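Local coordinates for protein inorganic pyrophosphatase (Coxiella burnetii, PDB 3TR4) that probably catalyses the magnesium-dependent hydrolysis of inorganic pyrophosphate to two phosphate ions, working as a homohexamer, at residues Gly13-Ala25 with Pro80-Leu92. Sequence-based numbering, arbitrary orientation.
Sequences GIDDFNVIIEIPA and PVQPGVLMRVRAL
Phe17 lays one ring face over the CG2 methyl of Val89, which stands 3.6 Å from the ring centroid and 20° off its normal, a CH-pi contact. Chi1 of 62° sets Phe17 CG between the backbone N and the carbonyl carbon, which carries the ring over Val89, its hydrogen-bonded antiparallel partner. Val19 CG2 meets Val89 CG2 at 3.5 Å. SE of Met87, a selenomethionine, lies 3.9 Å from Ile21 CG1.

Paired N-H...O bonds join Phe17 with Val89 (Val89 N to Phe17 O, 2.9 Å) and Val19 with Met87, fixing the register, while Ile20 faces Leu86 in a non-hydrogen-bonded pair. At one end Ala91 N donates to Ile14 O within the type I turn Gly13-Asp16. At the other, Gly84 N, inside the type II turn Gln82-Val85, reaches Ile21 O at 2.7 Å, and Pro24 CD rests against Pro83 CG.

On the face that carries Asn18, Arg88 reaches Asp16 in a salt bridge, both partly exposed. Arg88 NH2 gives a straight bond to Asp16 OD2 (2.8 Å, 174°), with the oxygen in the guanidinium plane but the donor above the carboxylate plane; the second bond, NE to OD1, is weak.

In the curled beta sheet of the PPase fold, the Glu22 side chain lies near Tyr57, a probable substrate-binding residue, and about 8 Å from the bound manganese ion; Val43 of a second subunit packs on Met87. Strand 56-59 borders 16-23, Glu22 and Ile23 both facing Tyr57 in a classic bulge; strand 72-75 packs on Phe17, Val19, Met87 and Val89, and Phe167 of helix 160-175 meets the Phe17 ring.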
loop_
_atom_site.group_PDB
_atom_site.type_symbol
_atom_site.label_atom_id
_atom_site.label_comp_id
_atom_site.label_asym_id
_atom_site.label_seq_id
_atom_site.Cartn_x
_atom_site.Cartn_y
_atom_site.Cartn_z
ATOM N N GLY B 13 21.581 -24.471 -14.282
ATOM C CA GLY B 13 21.234 -25.719 -13.629
ATOM C C GLY B 13 20.425 -25.517 -12.362
ATOM O O GLY B 13 19.989 -24.406 -12.070
ATOM N N ILE B 14 20.242 -26.595 -11.607
ATOM C CA ILE B 14 19.346 -26.593 -10.453
ATOM C C ILE B 14 19.797 -25.639 -9.343
ATOM O O ILE B 14 18.998 -25.246 -8.491
ATOM C CB ILE B 14 19.172 -28.018 -9.880
ATOM C CG1 ILE B 14 17.890 -28.114 -9.049
ATOM C CG2 ILE B 14 20.401 -28.428 -9.079
ATOM C CD1 ILE B 14 16.622 -27.814 -9.839
ATOM N N ASP B 15 21.074 -25.263 -9.361
ATOM C CA ASP B 15 21.620 -24.345 -8.362
ATOM C C ASP B 15 21.711 -22.917 -8.881
ATOM O O ASP B 15 22.165 -22.019 -8.175
ATOM C CB ASP B 15 23.006 -24.800 -7.908
ATOM C CG ASP B 15 22.953 -25.996 -6.983
ATOM O OD1 ASP B 15 23.363 -27.095 -7.408
ATOM O OD2 ASP B 15 22.496 -25.836 -5.830
ATOM N N ASP B 16 21.282 -22.708 -10.120
ATOM C CA ASP B 16 21.353 -21.390 -10.728
ATOM C C ASP B 16 20.550 -21.352 -12.017
ATOM O O ASP B 16 21.112 -21.448 -13.111
ATOM C CB ASP B 16 22.808 -21.007 -11.004
ATOM C CG ASP B 16 22.936 -19.667 -11.700
ATOM O OD1 ASP B 16 21.961 -18.885 -11.677
ATOM O OD2 ASP B 16 24.013 -19.397 -12.269
ATOM N N PHE B 17 19.236 -21.215 -11.885
ATOM C CA PHE B 17 18.381 -21.152 -13.059
ATOM C C PHE B 17 17.512 -19.900 -13.071
ATOM O O PHE B 17 17.403 -19.194 -12.068
ATOM C CB PHE B 17 17.553 -22.438 -13.220
ATOM C CG PHE B 17 16.605 -22.721 -12.081
ATOM C CD1 PHE B 17 17.034 -23.406 -10.953
ATOM C CD2 PHE B 17 15.273 -22.345 -12.160
ATOM C CE1 PHE B 17 16.158 -23.687 -9.917
ATOM C CE2 PHE B 17 14.390 -22.625 -11.129
ATOM C CZ PHE B 17 14.832 -23.295 -10.006
ATOM N N ASN B 18 16.913 -19.618 -14.223
ATOM C CA ASN B 18 16.123 -18.405 -14.396
ATOM C C ASN B 18 14.653 -18.597 -14.062
ATOM O O ASN B 18 14.063 -19.638 -14.351
ATOM C CB ASN B 18 16.266 -17.881 -15.824
ATOM C CG ASN B 18 17.667 -17.381 -16.120
ATOM O OD1 ASN B 18 18.371 -16.913 -15.224
ATOM N ND2 ASN B 18 18.078 -17.472 -17.380
ATOM N N VAL B 19 14.062 -17.579 -13.450
ATOM C CA VAL B 19 12.633 -17.586 -13.185
ATOM C C VAL B 19 12.052 -16.231 -13.544
ATOM O O VAL B 19 12.599 -15.189 -13.175
ATOM C CB VAL B 19 12.329 -17.903 -11.709
ATOM C CG1 VAL B 19 10.866 -17.638 -11.398
ATOM C CG2 VAL B 19 12.690 -19.354 -11.395
ATOM N N ILE B 20 10.956 -16.246 -14.290
ATOM C CA ILE B 20 10.207 -15.029 -14.549
ATOM C C ILE B 20 9.023 -14.992 -13.593
ATOM O O ILE B 20 8.178 -15.886 -13.594
ATOM C CB ILE B 20 9.724 -14.952 -16.007
ATOM C CG1 ILE B 20 10.924 -14.824 -16.951
ATOM C CG2 ILE B 20 8.780 -13.771 -16.184
ATOM C CD1 ILE B 20 10.570 -14.892 -18.427
ATOM N N ILE B 21 8.981 -13.962 -12.758
ATOM C CA ILE B 21 7.951 -13.862 -11.736
ATOM C C ILE B 21 6.631 -13.403 -12.350
ATOM O O ILE B 21 6.604 -12.476 -13.156
ATOM C CB ILE B 21 8.374 -12.905 -10.608
ATOM C CG1 ILE B 21 9.600 -13.462 -9.878
ATOM C CG2 ILE B 21 7.228 -12.694 -9.631
ATOM C CD1 ILE B 21 9.352 -14.786 -9.179
ATOM N N GLU B 22 5.546 -14.066 -11.967
ATOM C CA GLU B 22 4.226 -13.741 -12.493
ATOM C C GLU B 22 3.312 -13.208 -11.393
ATOM O O GLU B 22 2.456 -12.363 -11.643
ATOM C CB GLU B 22 3.608 -14.967 -13.178
ATOM C CG GLU B 22 4.294 -15.348 -14.491
ATOM C CD GLU B 22 3.783 -16.656 -15.075
ATOM O OE1 GLU B 22 3.563 -17.612 -14.299
ATOM O OE2 GLU B 22 3.601 -16.729 -16.309
ATOM N N ILE B 23 3.513 -13.698 -10.171
ATOM C CA ILE B 23 2.702 -13.298 -9.026
ATOM C C ILE B 23 3.598 -13.056 -7.816
ATOM O O ILE B 23 4.356 -13.939 -7.426
ATOM C CB ILE B 23 1.702 -14.405 -8.644
ATOM C CG1 ILE B 23 0.892 -14.848 -9.863
ATOM C CG2 ILE B 23 0.799 -13.942 -7.506
ATOM C CD1 ILE B 23 0.038 -16.064 -9.598
ATOM N N PRO B 24 3.505 -11.864 -7.209
ATOM C CA PRO B 24 4.363 -11.537 -6.066
ATOM C C PRO B 24 3.847 -12.180 -4.787
ATOM O O PRO B 24 2.654 -12.472 -4.695
ATOM C CB PRO B 24 4.218 -10.023 -5.965
ATOM C CG PRO B 24 2.813 -9.776 -6.409
ATOM C CD PRO B 24 2.532 -10.791 -7.488
ATOM N N ALA B 25 4.729 -12.395 -3.815
ATOM C CA ALA B 25 4.308 -12.862 -2.501
ATOM C C ALA B 25 3.252 -11.913 -1.951
ATOM O O ALA B 25 3.391 -10.695 -2.065
ATOM C CB ALA B 25 5.507 -12.924 -1.548
ATOM N N PRO B 80 8.441 -9.080 -1.544
ATOM C CA PRO B 80 7.824 -9.457 -2.824
ATOM C C PRO B 80 8.591 -8.908 -4.031
ATOM O O PRO B 80 9.173 -7.825 -3.964
ATOM C CB PRO B 80 6.430 -8.823 -2.747
ATOM C CG PRO B 80 6.171 -8.626 -1.282
ATOM C CD PRO B 80 7.513 -8.328 -0.679
ATOM N N VAL B 81 8.592 -9.667 -5.122
ATOM C CA VAL B 81 9.218 -9.242 -6.371
ATOM C C VAL B 81 8.136 -8.857 -7.384
ATOM O O VAL B 81 7.103 -9.521 -7.478
ATOM C CB VAL B 81 10.095 -10.367 -6.966
ATOM C CG1 VAL B 81 10.609 -9.980 -8.343
ATOM C CG2 VAL B 81 11.254 -10.703 -6.027
ATOM N N GLN B 82 8.371 -7.786 -8.140
ATOM C CA GLN B 82 7.393 -7.300 -9.118
ATOM C C GLN B 82 7.167 -8.286 -10.267
ATOM O O GLN B 82 8.122 -8.810 -10.836
ATOM C CB GLN B 82 7.835 -5.939 -9.677
ATOM C CG GLN B 82 7.011 -5.430 -10.864
ATOM C CD GLN B 82 7.438 -4.044 -11.321
ATOM O OE1 GLN B 82 7.268 -3.063 -10.599
ATOM N NE2 GLN B 82 7.999 -3.959 -12.522
ATOM N N PRO B 83 5.895 -8.531 -10.624
ATOM C CA PRO B 83 5.585 -9.419 -11.750
ATOM C C PRO B 83 6.283 -8.952 -13.019
ATOM O O PRO B 83 6.337 -7.747 -13.272
ATOM C CB PRO B 83 4.071 -9.257 -11.918
ATOM C CG PRO B 83 3.583 -8.806 -10.596
ATOM C CD PRO B 83 4.679 -7.953 -10.024
ATOM N N GLY B 84 6.808 -9.891 -13.801
ATOM C CA GLY B 84 7.446 -9.560 -15.061
ATOM C C GLY B 84 8.955 -9.504 -14.948
ATOM O O GLY B 84 9.661 -9.382 -15.949
ATOM N N VAL B 85 9.449 -9.600 -13.719
ATOM C CA VAL B 85 10.876 -9.515 -13.450
ATOM C C VAL B 85 11.531 -10.894 -13.505
ATOM O O VAL B 85 10.942 -11.886 -13.087
ATOM C CB VAL B 85 11.130 -8.865 -12.075
ATOM C CG1 VAL B 85 12.593 -8.986 -11.677
ATOM C CG2 VAL B 85 10.695 -7.407 -12.101
ATOM N N LEU B 86 12.746 -10.950 -14.039
ATOM C CA LEU B 86 13.502 -12.198 -14.092
ATOM C C LEU B 86 14.497 -12.239 -12.937
ATOM O O LEU B 86 15.075 -11.218 -12.577
ATOM C CB LEU B 86 14.231 -12.322 -15.431
ATOM C CG LEU B 86 14.877 -13.669 -15.764
ATOM C CD1 LEU B 86 15.058 -13.820 -17.265
ATOM C CD2 LEU B 86 16.205 -13.844 -15.038
HETATM N N MSE B 87 14.686 -13.414 -12.351
HETATM C CA MSE B 87 15.645 -13.566 -11.264
HETATM C C MSE B 87 16.334 -14.923 -11.304
HETATM O O MSE B 87 15.800 -15.891 -11.849
HETATM C CB MSE B 87 14.972 -13.336 -9.907
HETATM C CG MSE B 87 13.846 -14.300 -9.582
HETATM SE SE MSE B 87 12.929 -13.798 -7.923
HETATM C CE MSE B 87 14.462 -13.847 -6.711
ATOM N N ARG B 88 17.534 -14.980 -10.736
ATOM C CA ARG B 88 18.303 -16.210 -10.697
ATOM C C ARG B 88 18.123 -16.881 -9.343
ATOM O O ARG B 88 18.351 -16.265 -8.301
ATOM C CB ARG B 88 19.781 -15.914 -10.965
ATOM C CG ARG B 88 20.040 -15.372 -12.367
ATOM C CD ARG B 88 21.486 -14.936 -12.561
ATOM N NE ARG B 88 22.428 -15.990 -12.201
ATOM C CZ ARG B 88 23.423 -15.834 -11.333
ATOM N NH1 ARG B 88 23.612 -14.662 -10.742
ATOM N NH2 ARG B 88 24.233 -16.847 -11.059
ATOM N N VAL B 89 17.710 -18.145 -9.365
ATOM C CA VAL B 89 17.367 -18.856 -8.140
ATOM C C VAL B 89 18.043 -20.220 -8.053
ATOM O O VAL B 89 18.636 -20.700 -9.019
ATOM C CB VAL B 89 15.829 -19.046 -8.017
ATOM C CG1 VAL B 89 15.122 -17.705 -8.075
ATOM C CG2 VAL B 89 15.316 -19.963 -9.113
ATOM N N ARG B 90 17.957 -20.830 -6.877
ATOM C CA ARG B 90 18.483 -22.167 -6.652
ATOM C C ARG B 90 17.418 -22.985 -5.931
ATOM O O ARG B 90 16.745 -22.477 -5.035
ATOM C CB ARG B 90 19.775 -22.104 -5.829
ATOM C CG ARG B 90 19.649 -21.299 -4.546
ATOM C CD ARG B 90 20.991 -21.145 -3.834
ATOM N NE ARG B 90 20.856 -20.385 -2.593
ATOM C CZ ARG B 90 20.552 -20.924 -1.418
ATOM N NH1 ARG B 90 20.354 -22.231 -1.318
ATOM N NH2 ARG B 90 20.445 -20.155 -0.342
ATOM N N ALA B 91 17.259 -24.244 -6.324
ATOM C CA ALA B 91 16.192 -25.083 -5.777
ATOM C C ALA B 91 16.506 -25.667 -4.398
ATOM O O ALA B 91 17.657 -25.961 -4.077
ATOM C CB ALA B 91 15.836 -26.198 -6.753
ATOM N N LEU B 92 15.461 -25.830 -3.592
ATOM C CA LEU B 92 15.568 -26.479 -2.293
ATOM C C LEU B 92 14.845 -27.816 -2.334
ATOM O O LEU B 92 15.201 -28.758 -1.628
ATOM C CB LEU B 92 14.934 -25.610 -1.212
ATOM C CG LEU B 92 15.567 -24.251 -0.935
ATOM C CD1 LEU B 92 14.767 -23.525 0.133
ATOM C CD2 LEU B 92 17.021 -24.415 -0.507
#